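Side-chain contacts in SAM-dependent O-methyltransferase (Leptospira interrogans, PDB 2HNK), which probably transfers a methyl group from S-adenosylmethionine to an oxygen atom of its acceptor, and binds the spent cofactor S-adenosyl-L-homocysteine: residues C[25-30]-C[74-79]; C[31-36]-C[102-107]; C[162-167]-C[209-214]. All coordinates share one frame; numbering follows the deposited sequence.

Contacts 1 and 2 lie side by side, their centres 7 Å apart, because both draw on helix 25-35: residues of its first half pack against helix 73-81, and E33 further on reaches helix 95-107, which S26, K29 and L30 also touch. They are tied directly by a salt bridge of 2.8 Å from K29 NZ in contact 1 to E107 OE2 in contact 2. Contact 3 is on the opposite side of the chain's centre, its own centre about 29 Å from that of contact 1 and about 32 Å from that of contact 2. Bound S-adenosyl-L-homocysteine lies between these two flanks: contact 1 holds its amino-acid end through S74, whereas contact 3 meets its adenine end through Y163.

Contact 1: C[25-30]-C[74-79]; sequences DSFLKL and SSLCFA. With SAH (S-adenosyl-L-homocysteine), chain O.
F27 and L76 bring the two helices closest, with CA atoms 7.9 Å apart, and the segments 25-30 and 74-79 run nearly antiparallel, at 161° between their directions. The axes stay 11.3 Å apart, a gap that takes large side chains to fill. L76 points from its helix toward segment 25-30 and meets F27 coming the opposite way. Its CG lies over one face of the phenyl ring, 4.0 Å from the ring centroid, in a CH-pi contact displaced toward the CE1-CZ rim. Branched leucine suits this place because it serves two neighbours: while CG covers the ring, CD2 goes on to meet L30 CD2 tip to tip at 3.6 Å. L30 reaches that point with CG anti to its backbone N (chi1 171°). C77 adds a sulfur-aromatic contact, SG approaching F27 CE2 obliquely at 4.1 Å. All four of these side chains are buried.

Two residues before L76, S74 points away from segment 25-30, and its OG meets the cofactor. The backbone S74 N, near the helix start, donates to SAH OXT at 3.2 Å, while the serine hydroxyl suits the amino group: SAH N donates to S74 OG at 3.0 Å. The helix N-terminus probably favours the carboxylate, and S74 OG is bonded to E66 as well. W105 and Y104 of helix 95-107 close over L76 and L30, while F78 packs toward helix 46-59 and strand 63-67, whose following loop leads into helix 73-81 as in Rossmann-like methyltransferases.

Contact 2: C[31-36]-C[102-107]; sequences RKETGT and RKYWKE
E33 and Y104 mark the nearest backbone points of segments 31-36 and 102-107, yet their CA atoms are 10.7 Å apart, so the two helical segments communicate through long side chains. E33 bridges the gap because a chi1 of -170° turns its CG away from the backbone N and the chain runs extended from there, delivering one carboxylate oxygen, OE1, to two donors. From one comes a salt bridge: K103 NZ donates to E33 OE1 at 2.9 Å, arriving on the syn side but 29° out of the carboxylate plane. The lysine comes from the opposite direction with its own chain stretched out, so two long side chains meet between the helices. The other donor is the phenol: Y104 OH bonds to E33 OE1 at a modelled 2.4 Å, so short that its exact length is doubtful. The carboxylate sits at the edge of the tyrosine ring, with the two planes 56° apart. Tyrosine fits here because its ring is buried against L30 and L76 while its hydroxyl extends to the E33 carboxylate.

The second carboxylate oxygen of E33 is farther from the lysine, with OE2 to K103 NZ at 3.8 Å, which leaves OE1 to carry the bonding. Acidic E107 is not far off, its OE2 lying 6.2 Å from E33 OE1, but K29 is paired with it. The salt bridge from K103 would probably stabilise E33 as its anion and hold it turned toward helix 95-107, with the phenol a second donor of uncertain length, linking that helix to helix 25-35 in a partly buried contact.

Contact 3: C[162-167]-C[209-214]; sequences NYYPLI and YNDSLV. With SAH (S-adenosyl-L-homocysteine), chain O.
Y164 OH donates to D211 OD2 at 2.6 Å, the one hydrogen bond between segments 162-167 and 209-214. The phenol reaches OD2 on its anti side, somewhat out of the carboxylate plane, and the acid lies at the ring's edge with the two planes 76° apart. A chi1 of -175° swings the Y164 ring away from its own backbone N and outward from helix 160-170. Tyrosine is apt for this long reach, since its ring can be buried while the hydroxyl finds a charged acceptor. V214 lines the same hydroxyl with methyls, CG1 at 3.4 Å and CG2 at 3.6 Å from Y164 OH, so the polar bond is flanked by apolar surface.

D211 also uses its other oxygen. OD1 accepts from L213 N at 3.0 Å with an N-H...O angle of 159°, the donor standing above the carboxylate plane. This is an Asx turn, and it falls within a type I beta turn from D211 to V214. Aspartate is well chosen: its short side chain folds back to its own turn while OD2 faces the tyrosine, and the two bonds together fix the rotation of the carboxylate. D211 O is in turn hydrogen-bonded to R22 of the second subunit, and Y209 OH to V21 O of that subunit, so the turn borders the dimer interface.

On the other side of helix 160-170, Y163 OH lies 3.1 Å from SAH N6 and is hydrogen-bonded to D156. Helix 160-170 links parallel strands 148-153 and 175-180 in a beta-alpha-beta crossover, and the D211 turn leads into edge strand 214-219, part of the antiparallel end of the 3-2-1-4-5-7-6 sheet characteristic of Rossmann-like methyltransferases.

Contact 1: C[25-30]-C[74-79]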
loop_
_atom_site.group_PDB
_atom_site.type_symbol
_atom_site.label_atom_id
_atom_site.label_comp_id
_atom_site.label_asym_id
_atom_site.label_seq_id
_atom_site.Cartn_x
_atom_site.Cartn_y
_atom_site.Cartn_z
ATOM N N ASP C 25 -4.579 -1.541 23.367
ATOM C CA ASP C 25 -4.412 -2.648 24.302
ATOM C C ASP C 25 -5.365 -3.798 24.023
ATOM O O ASP C 25 -5.014 -4.955 24.245
ATOM C CB ASP C 25 -4.601 -2.166 25.742
ATOM C CG ASP C 25 -3.575 -1.117 26.154
ATOM O OD1 ASP C 25 -2.539 -0.969 25.470
ATOM O OD2 ASP C 25 -3.801 -0.440 27.181
ATOM N N SER C 26 -6.564 -3.478 23.545
ATOM C CA SER C 26 -7.544 -4.492 23.169
ATOM C C SER C 26 -7.071 -5.334 21.985
ATOM O O SER C 26 -7.285 -6.541 21.973
ATOM C CB SER C 26 -8.898 -3.856 22.858
ATOM O OG SER C 26 -9.843 -4.836 22.475
ATOM N N PHE C 27 -6.432 -4.696 21.000
ATOM C CA PHE C 27 -5.866 -5.397 19.835
ATOM C C PHE C 27 -4.751 -6.358 20.261
ATOM O O PHE C 27 -4.700 -7.503 19.811
ATOM C CB PHE C 27 -5.296 -4.400 18.823
ATOM C CG PHE C 27 -6.329 -3.657 18.009
ATOM C CD1 PHE C 27 -7.485 -3.129 18.595
ATOM C CD2 PHE C 27 -6.107 -3.428 16.651
ATOM C CE1 PHE C 27 -8.416 -2.421 17.834
ATOM C CE2 PHE C 27 -7.030 -2.713 15.881
ATOM C CZ PHE C 27 -8.187 -2.210 16.473
ATOM N N LEU C 28 -3.855 -5.872 21.119
ATOM C CA LEU C 28 -2.780 -6.687 21.687
ATOM C C LEU C 28 -3.354 -7.872 22.451
ATOM O O LEU C 28 -2.882 -9.002 22.309
ATOM C CB LEU C 28 -1.904 -5.842 22.621
ATOM C CG LEU C 28 -0.840 -6.546 23.469
ATOM C CD1 LEU C 28 0.173 -7.268 22.601
ATOM C CD2 LEU C 28 -0.145 -5.549 24.400
ATOM N N LYS C 29 -4.381 -7.589 23.254
ATOM C CA LYS C 29 -5.137 -8.592 24.005
ATOM C C LYS C 29 -5.599 -9.727 23.084
ATOM O O LYS C 29 -5.399 -10.903 23.400
ATOM C CB LYS C 29 -6.323 -7.907 24.700
ATOM C CG LYS C 29 -7.126 -8.725 25.695
ATOM C CD LYS C 29 -8.228 -7.835 26.286
ATOM C CE LYS C 29 -9.062 -8.543 27.327
ATOM N NZ LYS C 29 -10.124 -9.377 26.718
ATOM N N LEU C 30 -6.199 -9.362 21.948
ATOM C CA LEU C 30 -6.654 -10.335 20.950
ATOM C C LEU C 30 -5.522 -11.220 20.410
ATOM O O LEU C 30 -5.701 -12.427 20.257
ATOM C CB LEU C 30 -7.410 -9.649 19.797
ATOM C CG LEU C 30 -7.771 -10.482 18.549
ATOM C CD1 LEU C 30 -8.563 -11.772 18.873
ATOM C CD2 LEU C 30 -8.514 -9.655 17.522
ATOM N N SER C 74 -7.910 -8.567 11.617
ATOM C CA SER C 74 -7.925 -7.744 10.420
ATOM C C SER C 74 -9.224 -6.956 10.303
ATOM O O SER C 74 -9.205 -5.782 9.927
ATOM C CB SER C 74 -7.664 -8.582 9.156
ATOM O OG SER C 74 -8.648 -9.579 8.952
ATOM N N SER C 75 -10.345 -7.592 10.656
ATOM C CA SER C 75 -11.664 -6.932 10.628
ATOM C C SER C 75 -11.692 -5.748 11.594
ATOM O O SER C 75 -12.305 -4.728 11.312
ATOM C CB SER C 75 -12.800 -7.926 10.938
ATOM O OG SER C 75 -12.697 -8.440 12.253
ATOM N N LEU C 76 -11.007 -5.904 12.724
ATOM C CA LEU C 76 -10.818 -4.839 13.712
ATOM C C LEU C 76 -10.062 -3.659 13.099
ATOM O O LEU C 76 -10.410 -2.505 13.341
ATOM C CB LEU C 76 -10.041 -5.401 14.897
ATOM C CG LEU C 76 -10.412 -5.205 16.365
ATOM C CD1 LEU C 76 -11.923 -5.204 16.627
ATOM C CD2 LEU C 76 -9.696 -6.283 17.197
ATOM N N CYS C 77 -9.049 -3.956 12.281
ATOM C CA CYS C 77 -8.288 -2.917 11.583
ATOM C C CYS C 77 -9.109 -2.216 10.510
ATOM O O CYS C 77 -9.100 -0.995 10.431
ATOM C CB CYS C 77 -7.005 -3.488 10.971
ATOM S SG CYS C 77 -5.915 -4.165 12.209
ATOM N N PHE C 78 -9.804 -2.992 9.680
ATOM C CA PHE C 78 -10.708 -2.430 8.685
ATOM C C PHE C 78 -11.806 -1.591 9.330
ATOM O O PHE C 78 -12.059 -0.476 8.883
ATOM C CB PHE C 78 -11.354 -3.527 7.836
ATOM C CG PHE C 78 -10.411 -4.193 6.873
ATOM C CD1 PHE C 78 -10.190 -5.567 6.936
ATOM C CD2 PHE C 78 -9.748 -3.451 5.897
ATOM C CE1 PHE C 78 -9.319 -6.199 6.045
ATOM C CE2 PHE C 78 -8.869 -4.070 5.006
ATOM C CZ PHE C 78 -8.660 -5.456 5.080
ATOM N N ALA C 79 -12.439 -2.126 10.379
ATOM C CA ALA C 79 -13.581 -1.470 11.022
ATOM C C ALA C 79 -13.216 -0.132 11.645
ATOM O O ALA C 79 -13.976 0.829 11.510
ATOM C CB ALA C 79 -14.262 -2.393 12.051
HETATM N N SAH O . -8.343 -12.510 8.683
HETATM C CA SAH O . -8.007 -13.350 9.873
HETATM C CB SAH O . -7.299 -14.631 9.428
HETATM C CG SAH O . -8.162 -15.556 8.566
HETATM S SD SAH O . -7.727 -17.279 8.883
HETATM C C SAH O . -7.195 -12.609 10.948
HETATM O O SAH O . -6.947 -13.137 12.037
HETATM O OXT SAH O . -6.770 -11.470 10.764
HETATM C "C5'" SAH O . -8.949 -17.960 7.731
HETATM C "C4'" SAH O . -10.376 -18.046 8.264
HETATM O "O4'" SAH O . -11.239 -18.345 7.187
HETATM C "C3'" SAH O . -10.562 -19.143 9.298
HETATM O "O3'" SAH O . -11.157 -18.582 10.445
HETATM C "C2'" SAH O . -11.515 -20.148 8.683
HETATM O "O2'" SAH O . -12.475 -20.571 9.629
HETATM C "C1'" SAH O . -12.163 -19.350 7.556
HETATM N N9 SAH O . -12.566 -20.172 6.393
HETATM C C8 SAH O . -12.021 -21.353 5.939
HETATM N N7 SAH O . -12.716 -21.762 4.849
HETATM C C5 SAH O . -13.694 -20.860 4.594
HETATM C C6 SAH O . -14.686 -20.775 3.616
HETATM N N6 SAH O . -14.804 -21.710 2.681
HETATM N N1 SAH O . -15.565 -19.708 3.623
HETATM C C2 SAH O . -15.463 -18.721 4.587
HETATM N N3 SAH O . -14.478 -18.807 5.554
HETATM C C4 SAH O . -13.612 -19.858 5.561
#

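Contact 2: C[31-36]-C[102-107]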
loop_
_atom_site.group_PDB
_atom_site.type_symbol
_atom_site.label_atom_id
_atom_site.label_comp_id
_atom_site.label_asym_id
_atom_site.label_seq_id
_atom_site.Cartn_x
_atom_site.Cartn_y
_atom_site.Cartn_z
ATOM N N ARG C 31 -4.372 -10.618 20.125
ATOM C CA ARG C 31 -3.225 -11.363 19.606
ATOM C C ARG C 31 -2.739 -12.403 20.618
ATOM O O ARG C 31 -2.468 -13.549 20.255
ATOM C CB ARG C 31 -2.089 -10.418 19.193
ATOM C CG ARG C 31 -2.453 -9.477 18.051
ATOM C CD ARG C 31 -1.229 -8.963 17.295
ATOM N NE ARG C 31 -0.502 -7.923 18.019
ATOM C CZ ARG C 31 0.719 -8.067 18.529
ATOM N NH1 ARG C 31 1.371 -9.211 18.387
ATOM N NH2 ARG C 31 1.294 -7.057 19.176
ATOM N N LYS C 32 -2.649 -11.994 21.883
ATOM C CA LYS C 32 -2.296 -12.902 22.977
ATOM C C LYS C 32 -3.307 -14.046 23.100
ATOM O O LYS C 32 -2.914 -15.211 23.211
ATOM C CB LYS C 32 -2.167 -12.152 24.305
ATOM C CG LYS C 32 -0.966 -11.232 24.386
ATOM C CD LYS C 32 -0.892 -10.528 25.740
ATOM C CE LYS C 32 0.344 -9.633 25.818
ATOM N NZ LYS C 32 0.295 -8.661 26.957
ATOM N N GLU C 33 -4.599 -13.712 23.060
ATOM C CA GLU C 33 -5.657 -14.721 23.127
ATOM C C GLU C 33 -5.564 -15.711 21.964
ATOM O O GLU C 33 -5.684 -16.917 22.165
ATOM C CB GLU C 33 -7.045 -14.076 23.177
ATOM C CG GLU C 33 -8.154 -15.074 23.482
ATOM C CD GLU C 33 -9.521 -14.445 23.666
ATOM O OE1 GLU C 33 -9.621 -13.269 24.077
ATOM O OE2 GLU C 33 -10.514 -15.148 23.413
ATOM N N THR C 34 -5.347 -15.190 20.758
ATOM C CA THR C 34 -5.195 -16.006 19.555
ATOM C C THR C 34 -3.945 -16.891 19.624
ATOM O O THR C 34 -3.965 -18.021 19.141
ATOM C CB THR C 34 -5.167 -15.125 18.273
ATOM O OG1 THR C 34 -6.350 -14.323 18.223
ATOM C CG2 THR C 34 -5.097 -15.978 17.010
ATOM N N GLY C 35 -2.873 -16.364 20.227
ATOM C CA GLY C 35 -1.614 -17.097 20.431
ATOM C C GLY C 35 -1.764 -18.388 21.223
ATOM O O GLY C 35 -0.957 -19.310 21.093
ATOM N N THR C 36 -2.805 -18.447 22.050
ATOM C CA THR C 36 -3.159 -19.640 22.810
ATOM C C THR C 36 -3.700 -20.748 21.895
ATOM O O THR C 36 -3.528 -21.941 22.179
ATOM C CB THR C 36 -4.191 -19.282 23.899
ATOM O OG1 THR C 36 -3.553 -18.490 24.909
ATOM C CG2 THR C 36 -4.780 -20.520 24.538
ATOM N N ARG C 102 -16.235 -11.131 17.623
ATOM C CA ARG C 102 -17.283 -10.242 18.139
ATOM C C ARG C 102 -17.004 -9.740 19.550
ATOM O O ARG C 102 -17.310 -8.593 19.883
ATOM C CB ARG C 102 -18.667 -10.892 18.067
ATOM C CG ARG C 102 -19.771 -9.921 18.458
ATOM C CD ARG C 102 -21.155 -10.498 18.261
ATOM N NE ARG C 102 -21.498 -10.709 16.854
ATOM C CZ ARG C 102 -21.796 -9.746 15.987
ATOM N NH1 ARG C 102 -21.757 -8.467 16.355
ATOM N NH2 ARG C 102 -22.122 -10.063 14.739
ATOM N N LYS C 103 -16.418 -10.596 20.378
ATOM C CA LYS C 103 -15.940 -10.175 21.687
ATOM C C LYS C 103 -15.094 -8.898 21.555
ATOM O O LYS C 103 -15.286 -7.938 22.296
ATOM C CB LYS C 103 -15.136 -11.297 22.338
ATOM C CG LYS C 103 -14.494 -10.919 23.659
ATOM C CD LYS C 103 -13.467 -11.944 24.059
ATOM C CE LYS C 103 -12.705 -11.480 25.270
ATOM N NZ LYS C 103 -11.823 -12.560 25.797
ATOM N N TYR C 104 -14.187 -8.880 20.582
ATOM C CA TYR C 104 -13.292 -7.730 20.397
ATOM C C TYR C 104 -13.923 -6.574 19.635
ATOM O O TYR C 104 -13.625 -5.422 19.932
ATOM C CB TYR C 104 -11.945 -8.166 19.818
ATOM C CG TYR C 104 -11.153 -8.910 20.853
ATOM C CD1 TYR C 104 -11.257 -10.300 20.971
ATOM C CD2 TYR C 104 -10.342 -8.219 21.767
ATOM C CE1 TYR C 104 -10.552 -10.989 21.956
ATOM C CE2 TYR C 104 -9.639 -8.897 22.756
ATOM C CZ TYR C 104 -9.752 -10.282 22.847
ATOM O OH TYR C 104 -9.049 -10.958 23.820
ATOM N N TRP C 105 -14.805 -6.872 18.681
ATOM C CA TRP C 105 -15.619 -5.830 18.058
ATOM C C TRP C 105 -16.384 -5.029 19.131
ATOM O O TRP C 105 -16.407 -3.789 19.100
ATOM C CB TRP C 105 -16.621 -6.424 17.065
ATOM C CG TRP C 105 -16.033 -7.226 15.938
ATOM C CD1 TRP C 105 -14.754 -7.156 15.445
ATOM C CD2 TRP C 105 -16.723 -8.184 15.123
ATOM N NE1 TRP C 105 -14.606 -8.019 14.389
ATOM C CE2 TRP C 105 -15.795 -8.663 14.167
ATOM C CE3 TRP C 105 -18.033 -8.687 15.110
ATOM C CZ2 TRP C 105 -16.133 -9.633 13.210
ATOM C CZ3 TRP C 105 -18.371 -9.654 14.161
ATOM C CH2 TRP C 105 -17.422 -10.113 13.219
ATOM N N LYS C 106 -16.996 -5.754 20.075
ATOM C CA LYS C 106 -17.754 -5.140 21.164
ATOM C C LYS C 106 -16.857 -4.344 22.101
ATOM O O LYS C 106 -17.202 -3.222 22.474
ATOM C CB LYS C 106 -18.551 -6.187 21.949
ATOM C CG LYS C 106 -19.631 -5.600 22.860
ATOM C CD LYS C 106 -20.452 -6.694 23.548
ATOM C CE LYS C 106 -21.374 -7.459 22.579
ATOM N NZ LYS C 106 -22.467 -6.607 22.013
ATOM N N GLU C 107 -15.714 -4.923 22.471
ATOM C CA GLU C 107 -14.701 -4.233 23.290
ATOM C C GLU C 107 -14.296 -2.890 22.692
ATOM O O GLU C 107 -14.007 -1.939 23.413
ATOM C CB GLU C 107 -13.446 -5.095 23.455
ATOM C CG GLU C 107 -13.513 -6.106 24.593
ATOM C CD GLU C 107 -12.141 -6.685 24.971
ATOM O OE1 GLU C 107 -11.107 -6.049 24.658
ATOM O OE2 GLU C 107 -12.098 -7.774 25.589
#

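Contact 3: C[162-167]-C[209-214]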
loop_
_atom_site.group_PDB
_atom_site.type_symbol
_atom_site.label_atom_id
_atom_site.label_comp_id
_atom_site.label_asym_id
_atom_site.label_seq_id
_atom_site.Cartn_x
_atom_site.Cartn_y
_atom_site.Cartn_z
ATOM N N ASN C 162 -11.211 -19.629 -7.206
ATOM C CA ASN C 162 -12.669 -19.580 -7.319
ATOM C C ASN C 162 -13.299 -18.324 -6.723
ATOM O O ASN C 162 -14.355 -17.874 -7.184
ATOM C CB ASN C 162 -13.298 -20.839 -6.717
ATOM C CG ASN C 162 -12.789 -22.108 -7.377
ATOM O OD1 ASN C 162 -12.704 -22.187 -8.601
ATOM N ND2 ASN C 162 -12.422 -23.092 -6.570
ATOM N N TYR C 163 -12.655 -17.755 -5.700
ATOM C CA TYR C 163 -13.122 -16.495 -5.126
ATOM C C TYR C 163 -12.923 -15.345 -6.112
ATOM O O TYR C 163 -13.771 -14.452 -6.224
ATOM C CB TYR C 163 -12.423 -16.209 -3.788
ATOM C CG TYR C 163 -12.815 -17.174 -2.687
ATOM C CD1 TYR C 163 -14.149 -17.298 -2.294
ATOM C CD2 TYR C 163 -11.858 -17.966 -2.038
ATOM C CE1 TYR C 163 -14.528 -18.179 -1.287
ATOM C CE2 TYR C 163 -12.226 -18.852 -1.014
ATOM C CZ TYR C 163 -13.569 -18.956 -0.657
ATOM O OH TYR C 163 -13.983 -19.825 0.329
ATOM N N TYR C 164 -11.817 -15.406 -6.852
ATOM C CA TYR C 164 -11.395 -14.327 -7.743
ATOM C C TYR C 164 -12.488 -13.761 -8.674
ATOM O O TYR C 164 -12.780 -12.563 -8.608
ATOM C CB TYR C 164 -10.128 -14.728 -8.508
ATOM C CG TYR C 164 -9.558 -13.620 -9.355
ATOM C CD1 TYR C 164 -9.003 -12.482 -8.766
ATOM C CD2 TYR C 164 -9.572 -13.705 -10.750
ATOM C CE1 TYR C 164 -8.481 -11.448 -9.555
ATOM C CE2 TYR C 164 -9.049 -12.682 -11.540
ATOM C CZ TYR C 164 -8.512 -11.556 -10.934
ATOM O OH TYR C 164 -7.991 -10.545 -11.709
ATOM N N PRO C 165 -13.100 -14.604 -9.538
ATOM C CA PRO C 165 -14.162 -14.050 -10.415
ATOM C C PRO C 165 -15.337 -13.420 -9.667
ATOM O O PRO C 165 -15.872 -12.420 -10.128
ATOM C CB PRO C 165 -14.615 -15.261 -11.249
ATOM C CG PRO C 165 -14.118 -16.473 -10.488
ATOM C CD PRO C 165 -12.861 -16.039 -9.804
ATOM N N LEU C 166 -15.708 -13.979 -8.518
ATOM C CA LEU C 166 -16.778 -13.431 -7.671
ATOM C C LEU C 166 -16.422 -12.074 -7.038
ATOM O O LEU C 166 -17.279 -11.173 -6.928
ATOM C CB LEU C 166 -17.164 -14.431 -6.569
ATOM C CG LEU C 166 -17.524 -15.895 -6.893
ATOM C CD1 LEU C 166 -17.770 -16.682 -5.596
ATOM C CD2 LEU C 166 -18.736 -16.021 -7.817
ATOM N N ILE C 167 -15.167 -11.946 -6.607
ATOM C CA ILE C 167 -14.631 -10.687 -6.077
ATOM C C ILE C 167 -14.685 -9.612 -7.149
ATOM O O ILE C 167 -15.110 -8.491 -6.900
ATOM C CB ILE C 167 -13.163 -10.866 -5.590
ATOM C CG1 ILE C 167 -13.127 -11.743 -4.323
ATOM C CG2 ILE C 167 -12.473 -9.510 -5.374
ATOM C CD1 ILE C 167 -11.789 -12.394 -4.057
ATOM N N TYR C 209 -2.027 -11.995 -12.559
ATOM C CA TYR C 209 -0.950 -11.538 -13.428
ATOM C C TYR C 209 -1.331 -11.437 -14.898
ATOM O O TYR C 209 -0.880 -10.533 -15.586
ATOM C CB TYR C 209 0.274 -12.446 -13.302
ATOM C CG TYR C 209 1.438 -11.970 -14.137
ATOM C CD1 TYR C 209 2.087 -10.774 -13.835
ATOM C CD2 TYR C 209 1.883 -12.703 -15.233
ATOM C CE1 TYR C 209 3.149 -10.326 -14.594
ATOM C CE2 TYR C 209 2.951 -12.260 -16.004
ATOM C CZ TYR C 209 3.576 -11.073 -15.673
ATOM O OH TYR C 209 4.635 -10.622 -16.418
ATOM N N ASN C 210 -2.141 -12.372 -15.377
ATOM C CA ASN C 210 -2.485 -12.419 -16.789
ATOM C C ASN C 210 -3.804 -11.718 -17.097
ATOM O O ASN C 210 -4.222 -11.648 -18.249
ATOM C CB ASN C 210 -2.497 -13.872 -17.271
ATOM C CG ASN C 210 -1.113 -14.514 -17.225
ATOM O OD1 ASN C 210 -0.189 -14.078 -17.911
ATOM N ND2 ASN C 210 -0.966 -15.551 -16.414
ATOM N N ASP C 211 -4.445 -11.189 -16.060
ATOM C CA ASP C 211 -5.716 -10.486 -16.195
ATOM C C ASP C 211 -5.508 -9.008 -16.536
ATOM O O ASP C 211 -4.983 -8.240 -15.722
ATOM C CB ASP C 211 -6.535 -10.619 -14.911
ATOM C CG ASP C 211 -7.992 -10.267 -15.107
ATOM O OD1 ASP C 211 -8.346 -9.789 -16.200
ATOM O OD2 ASP C 211 -8.783 -10.462 -14.161
ATOM N N SER C 212 -5.928 -8.623 -17.739
ATOM C CA SER C 212 -5.765 -7.251 -18.228
ATOM C C SER C 212 -6.801 -6.316 -17.618
ATOM O O SER C 212 -6.702 -5.106 -17.750
ATOM C CB SER C 212 -5.851 -7.211 -19.756
ATOM O OG SER C 212 -7.118 -7.680 -20.190
ATOM N N LEU C 213 -7.787 -6.886 -16.938
ATOM C CA LEU C 213 -8.816 -6.101 -16.270
ATOM C C LEU C 213 -8.356 -5.544 -14.922
ATOM O O LEU C 213 -9.064 -4.738 -14.311
ATOM C CB LEU C 213 -10.096 -6.928 -16.089
ATOM C CG LEU C 213 -10.864 -7.390 -17.340
ATOM C CD1 LEU C 213 -12.192 -7.983 -16.916
ATOM C CD2 LEU C 213 -11.096 -6.258 -18.324
ATOM N N VAL C 214 -7.180 -5.975 -14.464
ATOM C CA VAL C 214 -6.632 -5.534 -13.180
ATOM C C VAL C 214 -5.154 -5.143 -13.268
ATOM O O VAL C 214 -4.479 -5.439 -14.251
ATOM C CB VAL C 214 -6.801 -6.616 -12.052
ATOM C CG1 VAL C 214 -8.239 -7.138 -11.987
ATOM C CG2 VAL C 214 -5.801 -7.774 -12.228
HETATM N N SAH O . -8.343 -12.510 8.683
HETATM C CA SAH O . -8.007 -13.350 9.873
HETATM C CB SAH O . -7.299 -14.631 9.428
HETATM C CG SAH O . -8.162 -15.556 8.566
HETATM S SD SAH O . -7.727 -17.279 8.883
HETATM C C SAH O . -7.195 -12.609 10.948
HETATM O O SAH O . -6.947 -13.137 12.037
HETATM O OXT SAH O . -6.770 -11.470 10.764
HETATM C "C5'" SAH O . -8.949 -17.960 7.731
HETATM C "C4'" SAH O . -10.376 -18.046 8.264
HETATM O "O4'" SAH O . -11.239 -18.345 7.187
HETATM C "C3'" SAH O . -10.562 -19.143 9.298
HETATM O "O3'" SAH O . -11.157 -18.582 10.445
HETATM C "C2'" SAH O . -11.515 -20.148 8.683
HETATM O "O2'" SAH O . -12.475 -20.571 9.629
HETATM C "C1'" SAH O . -12.163 -19.350 7.556
HETATM N N9 SAH O . -12.566 -20.172 6.393
HETATM C C8 SAH O . -12.021 -21.353 5.939
HETATM N N7 SAH O . -12.716 -21.762 4.849
HETATM C C5 SAH O . -13.694 -20.860 4.594
HETATM C C6 SAH O . -14.686 -20.775 3.616
HETATM N N6 SAH O . -14.804 -21.710 2.681
HETATM N N1 SAH O . -15.565 -19.708 3.623
HETATM C C2 SAH O . -15.463 -18.721 4.587
HETATM N N3 SAH O . -14.478 -18.807 5.554
HETATM C C4 SAH O . -13.612 -19.858 5.561
#